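Local coordinates for putative transcriptional regulator protein (Vibrio parahaemolyticus, PDB 3ER6) that is of unknown function but is probably a DNA-binding transcription factor, of which this is the DJ-1/PfpI-like domain, at residues G125-N130 and G161-S166; V11-P16 and S26-L31. The protein carries 1 engineered substitution. All coordinates share one frame; numbering follows the deposited sequence.

Interaction 1: residues G125-N130 and G161-S166; sequences GLLQQN and GNVYLS
L126 lies against V163 through the base of its side chain: its CB is 3.9 Å from V163 CG2, and its carbonyl O is 3.6 Å from the same methyl. It follows directly on G125, whose positive phi ends helix 117-124 in a Schellman motif, a conformation that glycine adopts without strain. With CG beside its backbone N (chi1 -50°), the L126 isobutyl group runs on to I101 and H105 of helix 95-106 and V121 of helix 117-124. L127 makes the other half of the contact. Its CD2 packs on the second V163 methyl, CG1, at 3.8 Å, the two side chains crossing nearly at a right angle. The same CD2 meets L165 CD1 at 3.9 Å, tip to tip, while L127 CD1 lies 4.1 Å from that methyl. Alternation along strand 163-166 of the mixed DJ-1/PfpI sheet brings V163 and L165 to this face and sends Y164 to the other, where it packs on helix 173-184. Branching at CB suits V163 to its place, since CG1 and CG2 each take a different leucine. No hydrogen bond crosses between the segments, as befits a buried meeting of aliphatic groups. Farther along, Q129 N donates to D160 OD2 in strand 157-160. That strand turns back into 163-166 through a type II' turn, with G161 at the first corner, where positive phi is required, and N162 at the second. N130 then pairs by its backbone with M150.

Interaction 2: residues V11-P16 and S26-L31; sequences VVALAP and SSLEIL
V11 and L28 run alongside one another with their side chains pointing opposite ways, V11 CG1 lying 3.9 Å from L28 CD2. Setting V11 CG1 anti to the backbone N (chi1 180°) presents this methyl to L28 and leaves CG2 for L31, whose CD1 approaches to 4.3 Å. L28 does not leave the helix pointing straight at the strand. An extended chain, with CG beside the backbone N and chi2 near 180°, then carries both methyls to the strand. There they straddle the small A13 side chain: A13 CB is 4.1 Å from L28 CD1 and 4.2 Å from L28 CD2. Alanine suits the spot because a lone methyl lets the leucine fork come down over it, while the bulkier V11 packs against the CD2 arm of the fork. L28 thus meets both V11 and A13, whereas L31, three residues on, meets V11. The axes run nearly antiparallel, at 164° and 10.4 Å, the spacing of a helix laid on a sheet. This is the first half of the beta-alpha-beta unit made by strand 9-14, helix 22-37 and strand 43-48. Around the contact, I77 and I79 of strand 77-80 and F43 and V47 of strand 43-48 continue the apolar floor, and helix 173-184 lies alongside, touching L31 through V180 and S27 through M176.

How the interactions relate
Both interactions rest on the same mixed sheet, but on opposite faces. Interaction 1 packs the 125-130 loop on the side of helices 95-106 and 117-124, whereas interaction 2 lays helix 22-37 on the side of helix 173-184. That last helix connects them indirectly, since it touches both Y164 and the side chains of S27, I30 and L31. The centres of interactions 1 and 2 are about 18 Å apart. Their nearest atoms are about 8 Å apart, without touching; strands 77-80 and 110-114 lie between strands 9-14 and 163-166. Only interaction 2 adjoins the second subunit, where E29 hydrogen-bonds to Y170, F21 and A22 of that other chain.

Interaction 1: residues G125-N130 and G161-S166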
ATOM      1  N   GLY A 125       3.141  -4.800 -25.670  1.00 32.38           N
ATOM      2  CA  GLY A 125       2.119  -5.271 -26.596  1.00 35.09           C
ATOM      3  C   GLY A 125       1.160  -6.317 -26.060  1.00 35.16           C
ATOM      4  O   GLY A 125       0.505  -7.011 -26.846  1.00 36.25           O
ATOM      5  N   LEU A 126       1.025  -6.424 -24.734  1.00 34.25           N
ATOM      6  CA  LEU A 126       0.158  -7.475 -24.152  1.00 34.55           C
ATOM      7  C   LEU A 126      -1.351  -7.272 -24.354  1.00 35.14           C
ATOM      8  O   LEU A 126      -2.123  -8.225 -24.250  1.00 36.66           O
ATOM      9  CB  LEU A 126       0.400  -7.654 -22.650  1.00 32.79           C
ATOM     10  CG  LEU A 126       1.877  -7.817 -22.234  1.00 32.27           C
ATOM     11  CD1 LEU A 126       1.924  -8.200 -20.711  1.00 32.35           C
ATOM     12  CD2 LEU A 126       2.649  -8.883 -23.108  1.00 30.47           C
ATOM     13  N   LEU A 127      -1.753  -6.039 -24.588  1.00 34.68           N
ATOM     14  CA  LEU A 127      -3.156  -5.711 -24.757  1.00 34.62           C
ATOM     15  C   LEU A 127      -3.633  -6.137 -26.146  1.00 35.96           C
ATOM     16  O   LEU A 127      -3.179  -5.591 -27.147  1.00 36.47           O
ATOM     17  CB  LEU A 127      -3.353  -4.227 -24.500  1.00 34.62           C
ATOM     18  CG  LEU A 127      -3.100  -3.856 -23.011  1.00 32.68           C
ATOM     19  CD1 LEU A 127      -2.928  -2.310 -22.897  1.00 32.99           C
ATOM     20  CD2 LEU A 127      -4.229  -4.378 -22.050  1.00 29.93           C
ATOM     21  N   GLN A 128      -4.524  -7.122 -26.198  1.00 38.22           N
ATOM     22  CA  GLN A 128      -5.036  -7.641 -27.472  1.00 40.18           C
ATOM     23  C   GLN A 128      -5.893  -6.602 -28.213  1.00 40.92           C
ATOM     24  O   GLN A 128      -5.882  -6.544 -29.439  1.00 41.29           O
ATOM     25  CB  GLN A 128      -5.801  -8.919 -27.225  1.00 40.76           C
ATOM     26  CG  GLN A 128      -6.565  -9.463 -28.462  1.00 47.35           C
ATOM     27  CD  GLN A 128      -5.661 -10.003 -29.612  1.00 53.59           C
ATOM     28  OE1 GLN A 128      -5.609 -11.222 -29.886  1.00 56.46           O
ATOM     29  NE2 GLN A 128      -4.976  -9.096 -30.285  1.00 50.66           N
ATOM     30  N   GLN A 129      -6.601  -5.763 -27.462  1.00 39.48           N
ATOM     31  CA  GLN A 129      -7.556  -4.803 -28.026  1.00 39.21           C
ATOM     32  C   GLN A 129      -7.036  -3.379 -28.075  1.00 38.86           C
ATOM     33  O   GLN A 129      -7.761  -2.423 -28.486  1.00 38.94           O
ATOM     34  CB  GLN A 129      -8.834  -4.820 -27.204  1.00 38.65           C
ATOM     35  CG  GLN A 129      -9.594  -6.132 -27.278  1.00 47.36           C
ATOM     36  CD  GLN A 129     -11.080  -5.917 -26.962  1.00 55.88           C
ATOM     37  OE1 GLN A 129     -11.555  -4.763 -26.868  1.00 62.70           O
ATOM     38  NE2 GLN A 129     -11.818  -7.010 -26.782  1.00 58.21           N
ATOM     39  N   ASN A 130      -5.804  -3.194 -27.621  1.00 36.91           N
ATOM     40  CA  ASN A 130      -5.257  -1.859 -27.602  1.00 37.33           C
ATOM     41  C   ASN A 130      -6.166  -0.828 -26.911  1.00 36.40           C
ATOM     42  O   ASN A 130      -6.252   0.308 -27.367  1.00 35.97           O
ATOM     43  CB  ASN A 130      -4.895  -1.357 -29.017  1.00 37.57           C
ATOM     44  CG  ASN A 130      -3.474  -1.790 -29.443  1.00 40.30           C
ATOM     45  OD1 ASN A 130      -2.971  -1.380 -30.497  1.00 41.46           O
ATOM     46  ND2 ASN A 130      -2.842  -2.656 -28.643  1.00 35.39           N
ATOM     47  N   GLY A 161      -8.636 -10.095 -21.844  1.00 35.00           N
ATOM     48  CA  GLY A 161      -8.081 -11.438 -21.904  1.00 36.46           C
ATOM     49  C   GLY A 161      -7.511 -11.738 -20.527  1.00 36.95           C
ATOM     50  O   GLY A 161      -8.229 -11.658 -19.522  1.00 37.53           O
ATOM     51  N   ASN A 162      -6.235 -12.093 -20.475  1.00 35.03           N
ATOM     52  CA  ASN A 162      -5.612 -12.347 -19.176  1.00 37.23           C
ATOM     53  C   ASN A 162      -4.794 -11.215 -18.636  1.00 34.32           C
ATOM     54  O   ASN A 162      -3.950 -11.440 -17.752  1.00 35.89           O
ATOM     55  CB  ASN A 162      -4.734 -13.590 -19.235  1.00 36.44           C
ATOM     56  CG  ASN A 162      -5.487 -14.779 -18.814  1.00 45.82           C
ATOM     57  OD1 ASN A 162      -6.111 -14.796 -17.728  1.00 53.59           O
ATOM     58  ND2 ASN A 162      -5.492 -15.785 -19.665  1.00 52.46           N
ATOM     59  N   VAL A 163      -5.020 -10.023 -19.169  1.00 33.35           N
ATOM     60  CA  VAL A 163      -4.270  -8.846 -18.736  1.00 31.10           C
ATOM     61  C   VAL A 163      -5.238  -7.971 -17.928  1.00 31.11           C
ATOM     62  O   VAL A 163      -6.319  -7.599 -18.407  1.00 31.68           O
ATOM     63  CB  VAL A 163      -3.669  -8.047 -19.950  1.00 30.96           C
ATOM     64  CG1 VAL A 163      -2.875  -6.815 -19.457  1.00 31.06           C
ATOM     65  CG2 VAL A 163      -2.827  -8.962 -20.819  1.00 32.02           C
ATOM     66  N   TYR A 164      -4.850  -7.629 -16.712  1.00 29.80           N
ATOM     67  CA  TYR A 164      -5.668  -6.829 -15.791  1.00 30.35           C
ATOM     68  C   TYR A 164      -4.953  -5.526 -15.512  1.00 29.53           C
ATOM     69  O   TYR A 164      -3.809  -5.532 -15.041  1.00 31.34           O
ATOM     70  CB  TYR A 164      -5.827  -7.575 -14.433  1.00 29.69           C
ATOM     71  CG  TYR A 164      -6.492  -8.910 -14.545  1.00 30.35           C
ATOM     72  CD1 TYR A 164      -7.801  -9.096 -14.054  1.00 31.79           C
ATOM     73  CD2 TYR A 164      -5.821  -9.994 -15.104  1.00 32.45           C
ATOM     74  CE1 TYR A 164      -8.432 -10.333 -14.115  1.00 32.62           C
ATOM     75  CE2 TYR A 164      -6.454 -11.260 -15.220  1.00 34.59           C
ATOM     76  CZ  TYR A 164      -7.760 -11.399 -14.735  1.00 34.30           C
ATOM     77  OH  TYR A 164      -8.376 -12.608 -14.842  1.00 37.88           O
ATOM     78  N   LEU A 165      -5.609  -4.413 -15.785  1.00 27.44           N
ATOM     79  CA  LEU A 165      -5.052  -3.124 -15.582  1.00 28.91           C
ATOM     80  C   LEU A 165      -5.794  -2.370 -14.460  1.00 29.00           C
ATOM     81  O   LEU A 165      -7.045  -2.288 -14.444  1.00 28.70           O
ATOM     82  CB  LEU A 165      -5.166  -2.238 -16.859  1.00 28.30           C
ATOM     83  CG  LEU A 165      -4.647  -2.777 -18.214  1.00 28.34           C
ATOM     84  CD1 LEU A 165      -4.835  -1.673 -19.290  1.00 29.90           C
ATOM     85  CD2 LEU A 165      -3.164  -3.213 -18.130  1.00 27.90           C
ATOM     86  N   SER A 166      -5.025  -1.782 -13.541  1.00 28.32           N
ATOM     87  CA  SER A 166      -5.634  -1.005 -12.465  1.00 29.30           C
ATOM     88  C   SER A 166      -4.791   0.318 -12.270  1.00 29.77           C
ATOM     89  O   SER A 166      -3.659   0.269 -11.794  1.00 27.12           O
ATOM     90  CB  SER A 166      -5.720  -1.825 -11.165  1.00 29.60           C
ATOM     91  OG  SER A 166      -6.183  -0.966 -10.106  1.00 28.56           O
TER

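Interaction 2: residues V11-P16 and S26-L31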
ATOM      1  N   VAL A  11       2.105 -16.371  -6.951  1.00 28.73           N
ATOM      2  CA  VAL A  11       2.096 -14.985  -7.418  1.00 27.99           C
ATOM      3  C   VAL A  11       3.528 -14.473  -7.422  1.00 27.01           C
ATOM      4  O   VAL A  11       4.238 -14.640  -6.416  1.00 28.19           O
ATOM      5  CB  VAL A  11       1.242 -14.068  -6.494  1.00 28.23           C
ATOM      6  CG1 VAL A  11       1.271 -12.592  -7.038  1.00 24.29           C
ATOM      7  CG2 VAL A  11      -0.242 -14.627  -6.380  1.00 28.66           C
ATOM      8  N   VAL A  12       3.980 -13.942  -8.548  1.00 26.06           N
ATOM      9  CA  VAL A  12       5.288 -13.244  -8.561  1.00 26.89           C
ATOM     10  C   VAL A  12       4.961 -11.739  -8.731  1.00 27.12           C
ATOM     11  O   VAL A  12       4.116 -11.351  -9.582  1.00 27.00           O
ATOM     12  CB  VAL A  12       6.220 -13.767  -9.699  1.00 27.54           C
ATOM     13  CG1 VAL A  12       7.539 -12.968  -9.722  1.00 25.09           C
ATOM     14  CG2 VAL A  12       6.488 -15.321  -9.510  1.00 25.96           C
ATOM     15  N   ALA A  13       5.539 -10.910  -7.870  1.00 26.81           N
ATOM     16  CA  ALA A  13       5.277  -9.467  -7.920  1.00 26.70           C
ATOM     17  C   ALA A  13       6.576  -8.718  -8.202  1.00 27.93           C
ATOM     18  O   ALA A  13       7.476  -8.637  -7.359  1.00 28.50           O
ATOM     19  CB  ALA A  13       4.674  -9.002  -6.563  1.00 28.03           C
ATOM     20  N   LEU A  14       6.692  -8.185  -9.409  1.00 26.11           N
ATOM     21  CA  LEU A  14       7.824  -7.392  -9.796  1.00 27.49           C
ATOM     22  C   LEU A  14       7.627  -5.945  -9.349  1.00 26.85           C
ATOM     23  O   LEU A  14       6.655  -5.278  -9.772  1.00 26.50           O
ATOM     24  CB  LEU A  14       7.956  -7.429 -11.321  1.00 27.23           C
ATOM     25  CG  LEU A  14       9.030  -6.541 -11.936  1.00 27.35           C
ATOM     26  CD1 LEU A  14      10.473  -7.069 -11.539  1.00 28.45           C
ATOM     27  CD2 LEU A  14       8.801  -6.523 -13.424  1.00 28.91           C
ATOM     28  N   ALA A  15       8.572  -5.467  -8.519  1.00 27.82           N
ATOM     29  CA  ALA A  15       8.549  -4.089  -7.978  1.00 26.80           C
ATOM     30  C   ALA A  15       9.693  -3.348  -8.630  1.00 26.79           C
ATOM     31  O   ALA A  15      10.862  -3.523  -8.270  1.00 26.80           O
ATOM     32  CB  ALA A  15       8.697  -4.137  -6.391  1.00 28.12           C
ATOM     33  N   PRO A  16       9.394  -2.585  -9.681  1.00 25.92           N
ATOM     34  CA  PRO A  16      10.470  -1.951 -10.394  1.00 27.79           C
ATOM     35  C   PRO A  16      11.249  -0.838  -9.658  1.00 29.75           C
ATOM     36  O   PRO A  16      12.378  -0.592 -10.012  1.00 30.44           O
ATOM     37  CB  PRO A  16       9.780  -1.383 -11.631  1.00 28.87           C
ATOM     38  CG  PRO A  16       8.661  -2.424 -11.918  1.00 26.85           C
ATOM     39  CD  PRO A  16       8.134  -2.655 -10.454  1.00 24.86           C
ATOM     40  N   SER A  26       0.678  -3.771  -0.870  1.00 25.33           N
ATOM     41  CA  SER A  26      -0.745  -3.837  -0.491  1.00 25.40           C
ATOM     42  C   SER A  26      -1.469  -4.950  -1.286  1.00 25.47           C
ATOM     43  O   SER A  26      -2.342  -5.615  -0.738  1.00 24.37           O
ATOM     44  CB  SER A  26      -1.449  -2.479  -0.666  1.00 25.80           C
ATOM     45  OG  SER A  26      -1.447  -2.090  -2.023  1.00 27.53           O
ATOM     46  N   SER A  27      -1.080  -5.160  -2.542  1.00 24.98           N
ATOM     47  CA  SER A  27      -1.727  -6.157  -3.371  1.00 26.67           C
ATOM     48  C   SER A  27      -1.460  -7.528  -2.781  1.00 24.93           C
ATOM     49  O   SER A  27      -2.366  -8.326  -2.723  1.00 25.96           O
ATOM     50  CB  SER A  27      -1.268  -6.121  -4.839  1.00 27.02           C
ATOM     51  OG  SER A  27      -1.526  -4.838  -5.416  1.00 28.50           O
ATOM     52  N   LEU A  28      -0.224  -7.793  -2.345  1.00 25.00           N
ATOM     53  CA  LEU A  28       0.056  -9.069  -1.701  1.00 25.82           C
ATOM     54  C   LEU A  28      -0.653  -9.223  -0.362  1.00 25.57           C
ATOM     55  O   LEU A  28      -1.084 -10.334  -0.000  1.00 26.95           O
ATOM     56  CB  LEU A  28       1.579  -9.274  -1.505  1.00 25.19           C
ATOM     57  CG  LEU A  28       2.395  -9.337  -2.813  1.00 27.23           C
ATOM     58  CD1 LEU A  28       3.865  -9.663  -2.547  1.00 30.91           C
ATOM     59  CD2 LEU A  28       1.766 -10.295  -3.892  1.00 27.54           C
ATOM     60  N   GLU A  29      -0.715  -8.154   0.418  1.00 24.21           N
ATOM     61  CA  GLU A  29      -1.449  -8.245   1.679  1.00 24.12           C
ATOM     62  C   GLU A  29      -2.876  -8.622   1.386  1.00 23.71           C
ATOM     63  O   GLU A  29      -3.448  -9.417   2.122  1.00 24.86           O
ATOM     64  CB  GLU A  29      -1.420  -6.865   2.371  1.00 23.24           C
ATOM     65  CG  GLU A  29       0.012  -6.626   2.960  1.00 22.73           C
ATOM     66  CD  GLU A  29       0.245  -5.239   3.642  1.00 26.08           C
ATOM     67  OE1 GLU A  29      -0.701  -4.484   3.806  1.00 27.54           O
ATOM     68  OE2 GLU A  29       1.412  -4.962   3.980  1.00 25.71           O
ATOM     69  N   ILE A  30      -3.491  -8.033   0.343  1.00 24.60           N
ATOM     70  CA  ILE A  30      -4.901  -8.357   0.063  1.00 24.94           C
ATOM     71  C   ILE A  30      -4.988  -9.805  -0.425  1.00 24.78           C
ATOM     72  O   ILE A  30      -5.800 -10.572   0.043  1.00 24.82           O
ATOM     73  CB  ILE A  30      -5.546  -7.384  -1.018  1.00 26.23           C
ATOM     74  CG1 ILE A  30      -5.630  -5.948  -0.462  1.00 27.35           C
ATOM     75  CG2 ILE A  30      -7.011  -7.886  -1.506  1.00 26.71           C
ATOM     76  CD1 ILE A  30      -5.865  -4.875  -1.516  1.00 27.61           C
ATOM     77  N   LEU A  31      -4.207 -10.159  -1.442  1.00 24.97           N
ATOM     78  CA  LEU A  31      -4.234 -11.546  -1.912  1.00 24.89           C
ATOM     79  C   LEU A  31      -4.011 -12.607  -0.818  1.00 26.85           C
ATOM     80  O   LEU A  31      -4.761 -13.628  -0.782  1.00 27.09           O
ATOM     81  CB  LEU A  31      -3.275 -11.740  -3.090  1.00 24.84           C
ATOM     82  CG  LEU A  31      -3.684 -10.898  -4.338  1.00 28.19           C
ATOM     83  CD1 LEU A  31      -2.617 -11.123  -5.412  1.00 30.87           C
ATOM     84  CD2 LEU A  31      -5.153 -11.133  -4.891  1.00 30.28           C
TER